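Local coordinates for protein xylose isomerase-like TIM barrel (Anabaena variabilis ATCC 29413, PDB 2QW5) that binds a zinc ion and D-xylose in a TIM-barrel pocket and probably acts as a sugar or sugar-phosphate isomerase or epimerase, at residues A[93-98]-A[156-161]; A[241-246]-A[272-277]. All coordinates share one frame; numbering follows the deposited sequence.

Contact 1 (A[93-98]-A[156-161])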
loop_
_atom_site.group_PDB
_atom_site.type_symbol
_atom_site.label_atom_id
_atom_site.label_comp_id
_atom_site.label_asym_id
_atom_site.label_seq_id
_atom_site.Cartn_x
_atom_site.Cartn_y
_atom_site.Cartn_z
ATOM N N THR A 93 -2.018 19.193 0.339
ATOM C CA THR A 93 -1.703 20.414 1.116
ATOM C C THR A 93 -2.535 21.599 0.608
ATOM O O THR A 93 -3.302 22.211 1.381
ATOM C CB THR A 93 -0.203 20.718 1.079
ATOM O OG1 THR A 93 0.491 19.585 1.615
ATOM C CG2 THR A 93 0.160 21.937 1.876
ATOM N N PHE A 94 -2.429 21.885 -0.687
ATOM C CA PHE A 94 -3.107 23.029 -1.315
ATOM C C PHE A 94 -4.481 22.585 -1.733
ATOM O O PHE A 94 -4.772 22.394 -2.928
ATOM C CB PHE A 94 -2.298 23.570 -2.480
ATOM C CG PHE A 94 -0.929 23.970 -2.102
ATOM C CD1 PHE A 94 -0.713 24.923 -1.081
ATOM C CD2 PHE A 94 0.173 23.386 -2.728
ATOM C CE1 PHE A 94 0.588 25.288 -0.709
ATOM C CE2 PHE A 94 1.478 23.751 -2.366
ATOM C CZ PHE A 94 1.682 24.707 -1.363
ATOM N N ASP A 95 -5.344 22.432 -0.720
ATOM C CA ASP A 95 -6.702 21.909 -0.881
ATOM C C ASP A 95 -7.764 22.963 -0.519
ATOM O O ASP A 95 -8.007 23.225 0.666
ATOM C CB ASP A 95 -6.862 20.621 -0.064
ATOM C CG ASP A 95 -8.243 19.990 -0.186
ATOM O OD1 ASP A 95 -9.077 20.434 -1.007
ATOM O OD2 ASP A 95 -8.496 19.022 0.569
ATOM N N PRO A 96 -8.426 23.531 -1.545
ATOM C CA PRO A 96 -9.463 24.524 -1.285
ATOM C C PRO A 96 -10.758 23.998 -0.704
ATOM O O PRO A 96 -11.586 24.802 -0.303
ATOM C CB PRO A 96 -9.708 25.144 -2.663
ATOM C CG PRO A 96 -9.399 24.076 -3.617
ATOM C CD PRO A 96 -8.212 23.366 -2.997
ATOM N N SER A 97 -10.929 22.682 -0.684
ATOM C CA SER A 97 -12.093 22.015 -0.103
ATOM C C SER A 97 -11.839 21.566 1.344
ATOM O O SER A 97 -12.672 20.854 1.936
ATOM C CB SER A 97 -12.494 20.811 -0.979
ATOM O OG SER A 97 -11.495 19.798 -0.952
ATOM N N SER A 98 -10.735 21.995 1.948
ATOM C CA SER A 98 -10.418 21.662 3.333
ATOM C C SER A 98 -11.469 22.225 4.285
ATOM O O SER A 98 -12.102 23.209 3.976
ATOM C CB SER A 98 -9.071 22.249 3.741
ATOM O OG SER A 98 -8.801 22.044 5.124
ATOM N N LYS A 156 -20.040 16.248 -0.462
ATOM C CA LYS A 156 -20.935 17.427 -0.334
ATOM C C LYS A 156 -20.312 18.499 0.542
ATOM O O LYS A 156 -20.416 19.688 0.227
ATOM C CB LYS A 156 -22.297 17.057 0.251
ATOM C CG LYS A 156 -23.150 16.136 -0.597
ATOM C CD LYS A 156 -24.397 15.727 0.225
ATOM C CE LYS A 156 -25.282 14.782 -0.567
ATOM N NZ LYS A 156 -26.526 14.465 0.177
ATOM N N VAL A 157 -19.637 18.068 1.614
ATOM C CA VAL A 157 -18.988 18.992 2.554
ATOM C C VAL A 157 -17.764 19.637 1.881
ATOM O O VAL A 157 -17.565 20.839 2.000
ATOM C CB VAL A 157 -18.593 18.311 3.885
ATOM C CG1 VAL A 157 -17.941 19.327 4.862
ATOM C CG2 VAL A 157 -19.779 17.633 4.509
ATOM N N ARG A 158 -16.993 18.839 1.130
ATOM C CA ARG A 158 -15.812 19.324 0.422
ATOM C C ARG A 158 -16.204 20.336 -0.644
ATOM O O ARG A 158 -15.603 21.422 -0.730
ATOM C CB ARG A 158 -15.045 18.154 -0.224
ATOM C CG ARG A 158 -14.591 17.060 0.765
ATOM C CD ARG A 158 -13.427 17.481 1.674
ATOM N NE ARG A 158 -12.210 17.608 0.867
ATOM C CZ ARG A 158 -11.414 16.606 0.481
ATOM N NH1 ARG A 158 -11.625 15.349 0.867
ATOM N NH2 ARG A 158 -10.368 16.874 -0.296
ATOM N N TYR A 159 -17.245 20.023 -1.418
ATOM C CA TYR A 159 -17.736 20.959 -2.437
ATOM C C TYR A 159 -18.234 22.276 -1.801
ATOM O O TYR A 159 -17.907 23.338 -2.293
ATOM C CB TYR A 159 -18.798 20.321 -3.335
ATOM C CG TYR A 159 -18.283 19.182 -4.212
ATOM C CD1 TYR A 159 -17.062 19.271 -4.894
ATOM C CD2 TYR A 159 -19.056 18.048 -4.420
ATOM C CE1 TYR A 159 -16.605 18.200 -5.712
ATOM C CE2 TYR A 159 -18.613 16.973 -5.228
ATOM C CZ TYR A 159 -17.399 17.066 -5.881
ATOM O OH TYR A 159 -17.005 16.011 -6.668
ATOM N N ALA A 160 -18.983 22.199 -0.692
ATOM C CA ALA A 160 -19.432 23.415 0.046
ATOM C C ALA A 160 -18.250 24.273 0.546
ATOM O O ALA A 160 -18.280 25.517 0.432
ATOM C CB ALA A 160 -20.362 23.062 1.184
ATOM N N ASN A 161 -17.205 23.619 1.041
ATOM C CA ASN A 161 -15.978 24.311 1.483
ATOM C C ASN A 161 -15.283 25.031 0.334
ATOM O O ASN A 161 -14.768 26.123 0.522
ATOM C CB ASN A 161 -14.928 23.342 2.050
ATOM C CG ASN A 161 -15.355 22.661 3.334
ATOM O OD1 ASN A 161 -16.238 23.138 4.039
ATOM N ND2 ASN A 161 -14.692 21.531 3.657
#
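Ser-97 OG is held by three hydrogen bonds. Arg-158 grips it side-on with two nitrogens, NE at 2.9 Å from OG and NH2 at 3.2 Å, so that the hydroxyl lies near the guanidinium plane. The same OG donates to Asp-95 OD1, 2.5 Å away, on the syn lone pair. That carboxylate oxygen also accepts a hydrogen bond from the backbone N-H of Ser-97, which comes from above the carboxylate plane, closing an Asx turn within the type I turn Asp-95 to Ser-98. This turn belongs to the loop between barrel strand 83-87 and helix 101-120, and here it rests against helix 148-176 of the next strand-helix unit. Arg-158 reaches it by bending at chi2 and chi3; its NH2 then makes a 3.0 Å salt bridge to Asp-95 OD2, the carboxylate and guanidinium planes turned 63° apart, while NH1 turns to His-154. A leucine in place of Arg-158 would probably loosen the turn from the helix, since the grip on Ser-97 and the ion pair would both be lost. One helical turn on, Asn-161 ND2 donates almost straight (170°) to Ser-97 O at 2.7 Å, approaching above the carbonyl plane, and also bonds Asn-99 OD1.

Contact 2 (A[241-246]-A[272-277])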
loop_
_atom_site.group_PDB
_atom_site.type_symbol
_atom_site.label_atom_id
_atom_site.label_comp_id
_atom_site.label_asym_id
_atom_site.label_seq_id
_atom_site.Cartn_x
_atom_site.Cartn_y
_atom_site.Cartn_z
ATOM N N GLY A 241 -21.955 30.525 -20.555
ATOM C CA GLY A 241 -20.652 31.070 -20.852
ATOM C C GLY A 241 -19.566 30.376 -20.047
ATOM O O GLY A 241 -18.593 31.025 -19.687
ATOM N N ARG A 242 -19.708 29.068 -19.805
ATOM C CA ARG A 242 -18.763 28.275 -18.999
ATOM C C ARG A 242 -18.044 27.125 -19.704
ATOM O O ARG A 242 -17.380 26.339 -19.020
ATOM C CB ARG A 242 -19.473 27.778 -17.737
ATOM C CG ARG A 242 -19.641 28.876 -16.751
ATOM C CD ARG A 242 -20.469 28.485 -15.571
ATOM N NE ARG A 242 -19.832 28.969 -14.352
ATOM C CZ ARG A 242 -20.388 29.083 -13.153
ATOM N NH1 ARG A 242 -21.660 28.804 -12.933
ATOM N NH2 ARG A 242 -19.642 29.516 -12.160
ATOM N N LEU A 243 -18.145 27.031 -21.040
ATOM C CA LEU A 243 -17.454 25.995 -21.802
ATOM C C LEU A 243 -16.183 26.634 -22.280
ATOM O O LEU A 243 -16.102 27.116 -23.381
ATOM C CB LEU A 243 -18.324 25.413 -22.923
ATOM C CG LEU A 243 -17.788 24.236 -23.779
ATOM C CD1 LEU A 243 -17.011 23.216 -23.016
ATOM C CD2 LEU A 243 -18.961 23.566 -24.461
ATOM N N HIS A 244 -15.170 26.611 -21.410
ATOM C CA HIS A 244 -13.911 27.286 -21.671
ATOM C C HIS A 244 -12.879 26.547 -22.480
ATOM O O HIS A 244 -11.949 27.177 -22.996
ATOM C CB HIS A 244 -13.283 27.728 -20.353
ATOM C CG HIS A 244 -14.140 28.671 -19.558
ATOM N ND1 HIS A 244 -14.988 29.584 -20.148
ATOM C CD2 HIS A 244 -14.188 28.920 -18.233
ATOM C CE1 HIS A 244 -15.564 30.310 -19.207
ATOM N NE2 HIS A 244 -15.082 29.942 -18.038
ATOM N N TYR A 245 -12.980 25.222 -22.560
ATOM C CA TYR A 245 -11.913 24.431 -23.197
ATOM C C TYR A 245 -12.378 23.030 -23.523
ATOM O O TYR A 245 -13.309 22.541 -22.908
ATOM C CB TYR A 245 -10.748 24.368 -22.220
ATOM C CG TYR A 245 -9.385 23.972 -22.758
ATOM C CD1 TYR A 245 -8.785 24.635 -23.836
ATOM C CD2 TYR A 245 -8.625 23.022 -22.088
ATOM C CE1 TYR A 245 -7.452 24.319 -24.240
ATOM C CE2 TYR A 245 -7.318 22.702 -22.496
ATOM C CZ TYR A 245 -6.748 23.341 -23.553
ATOM O OH TYR A 245 -5.483 22.978 -23.927
ATOM N N VAL A 246 -11.700 22.375 -24.465
ATOM C CA VAL A 246 -12.079 21.029 -24.938
ATOM C C VAL A 246 -10.801 20.252 -25.247
ATOM O O VAL A 246 -9.905 20.801 -25.897
ATOM C CB VAL A 246 -12.958 21.076 -26.215
ATOM C CG1 VAL A 246 -13.175 19.672 -26.799
ATOM C CG2 VAL A 246 -14.313 21.695 -25.934
ATOM N N LYS A 272 -20.814 23.269 -32.517
ATOM C CA LYS A 272 -21.914 24.212 -32.663
ATOM C C LYS A 272 -21.816 25.441 -31.779
ATOM O O LYS A 272 -22.247 26.495 -32.208
ATOM C CB LYS A 272 -23.270 23.543 -32.378
ATOM C CG LYS A 272 -23.682 22.579 -33.484
ATOM C CD LYS A 272 -24.940 21.719 -33.210
ATOM C CE LYS A 272 -25.110 20.677 -34.361
ATOM N NZ LYS A 272 -26.230 19.716 -34.163
ATOM N N VAL A 273 -21.287 25.304 -30.560
ATOM C CA VAL A 273 -21.240 26.393 -29.565
ATOM C C VAL A 273 -19.870 26.823 -29.035
ATOM O O VAL A 273 -19.799 27.764 -28.276
ATOM C CB VAL A 273 -22.086 26.022 -28.319
ATOM C CG1 VAL A 273 -23.510 25.602 -28.745
ATOM C CG2 VAL A 273 -21.413 24.899 -27.498
ATOM N N TYR A 274 -18.806 26.134 -29.424
ATOM C CA TYR A 274 -17.463 26.362 -28.922
ATOM C C TYR A 274 -16.587 26.671 -30.100
ATOM O O TYR A 274 -16.604 25.916 -31.049
ATOM C CB TYR A 274 -16.952 25.079 -28.234
ATOM C CG TYR A 274 -15.531 25.171 -27.730
ATOM C CD1 TYR A 274 -15.219 25.897 -26.561
ATOM C CD2 TYR A 274 -14.485 24.560 -28.432
ATOM C CE1 TYR A 274 -13.894 25.993 -26.108
ATOM C CE2 TYR A 274 -13.197 24.654 -27.994
ATOM C CZ TYR A 274 -12.900 25.370 -26.821
ATOM O OH TYR A 274 -11.598 25.454 -26.415
ATOM N N ASP A 275 -15.829 27.756 -30.026
ATOM C CA ASP A 275 -14.896 28.114 -31.098
ATOM C C ASP A 275 -13.459 28.275 -30.594
ATOM O O ASP A 275 -12.615 28.818 -31.308
ATOM C CB ASP A 275 -15.407 29.351 -31.909
ATOM C CG ASP A 275 -15.355 30.681 -31.137
ATOM O OD1 ASP A 275 -14.796 30.783 -30.006
ATOM O OD2 ASP A 275 -15.879 31.667 -31.709
ATOM N N GLY A 276 -13.177 27.782 -29.386
ATOM C CA GLY A 276 -11.834 27.842 -28.817
ATOM C C GLY A 276 -10.913 26.758 -29.357
ATOM O O GLY A 276 -11.272 26.037 -30.268
ATOM N N PRO A 277 -9.705 26.638 -28.786
ATOM C CA PRO A 277 -8.765 25.613 -29.227
ATOM C C PRO A 277 -9.162 24.203 -28.764
ATOM O O PRO A 277 -9.752 24.079 -27.690
ATOM C CB PRO A 277 -7.457 26.048 -28.564
ATOM C CG PRO A 277 -7.862 26.800 -27.372
ATOM C CD PRO A 277 -9.140 27.480 -27.713
HETATM O O HOH W 1 -17.701 28.271 -25.590
#
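Leu-243, the first residue of the strand, has its CB directed toward the 272-277 segment, with CG anti to the backbone N. Its CD2 meets Val-273 CG2 at 4.1 Å, the two chains crossing at about a right angle, while CG lies against CD1 of Tyr-274. The carbonyl of Leu-243 faces the edge of that tyrosine ring, O to CD1 3.5 Å, and accepts a hydrogen from a water 3.0 Å from the same O; the water also donates weakly to Val-273 O. At His-244 it is the backbone that takes part, its C lying near the ring plane of Tyr-274 beside CE1, whereas the CB of His-244 points away and its ring bonds Lys-209 O through NE2.

Strand 243-248, helix 263-273 and strand 278-280 form a beta-alpha-beta crossover of the TIM barrel, and Tyr-274 lies in the turn that leads from the helix into the last strand. With CG anti to its backbone N (chi1 177°), its ring slants across the strand, so that OH comes 3.4 Å from CA of Tyr-245. The two tyrosine side chains point the same way, and Tyr-245 CE1 touches Pro-277 CG at 4.0 Å. The hydroxyl of Tyr-245 is hydrogen-bonded to Glu-49 OE2 and Ser-85 OG, on strands further round the barrel.

Val-246 places CG2 over one face of the Tyr-274 ring as a CH-pi contact, 3.8 Å from the centroid and 14° off the normal. Gly-276 N sits 3.4 Å above the opposite face of that ring, so the aromatic group is sandwiched; a CB on Gly-276 would clash with the Tyr-274 hydroxyl. That hydroxyl donates to Pro-277 O at 2.6 Å, which fixes the ring against its own turn.

Overall arrangement
Contact 1 closes in the sequence before contact 2 opens, and the two do not touch: their centres are about 27 Å apart and their nearest atoms about 12 Å. Contact 2 belongs to the barrel wall. The side chain of Tyr-245 comes about 7 Å from the zinc ion and about 10 Å from the bound D-xylose. Gln-247, a zinc ligand, directly follows Val-246 on strand 243-248, and Glu-281, another, directly follows strand 278-280, which the turn of contact 2 enters. Contact 1 lies further out, its centre about 20 Å from the centre of the chain, where the loop following the strand that ends at pocket residue Asn-87 meets an outer helix; the side chain of Pro-96 remains about 13 Å from the sugar.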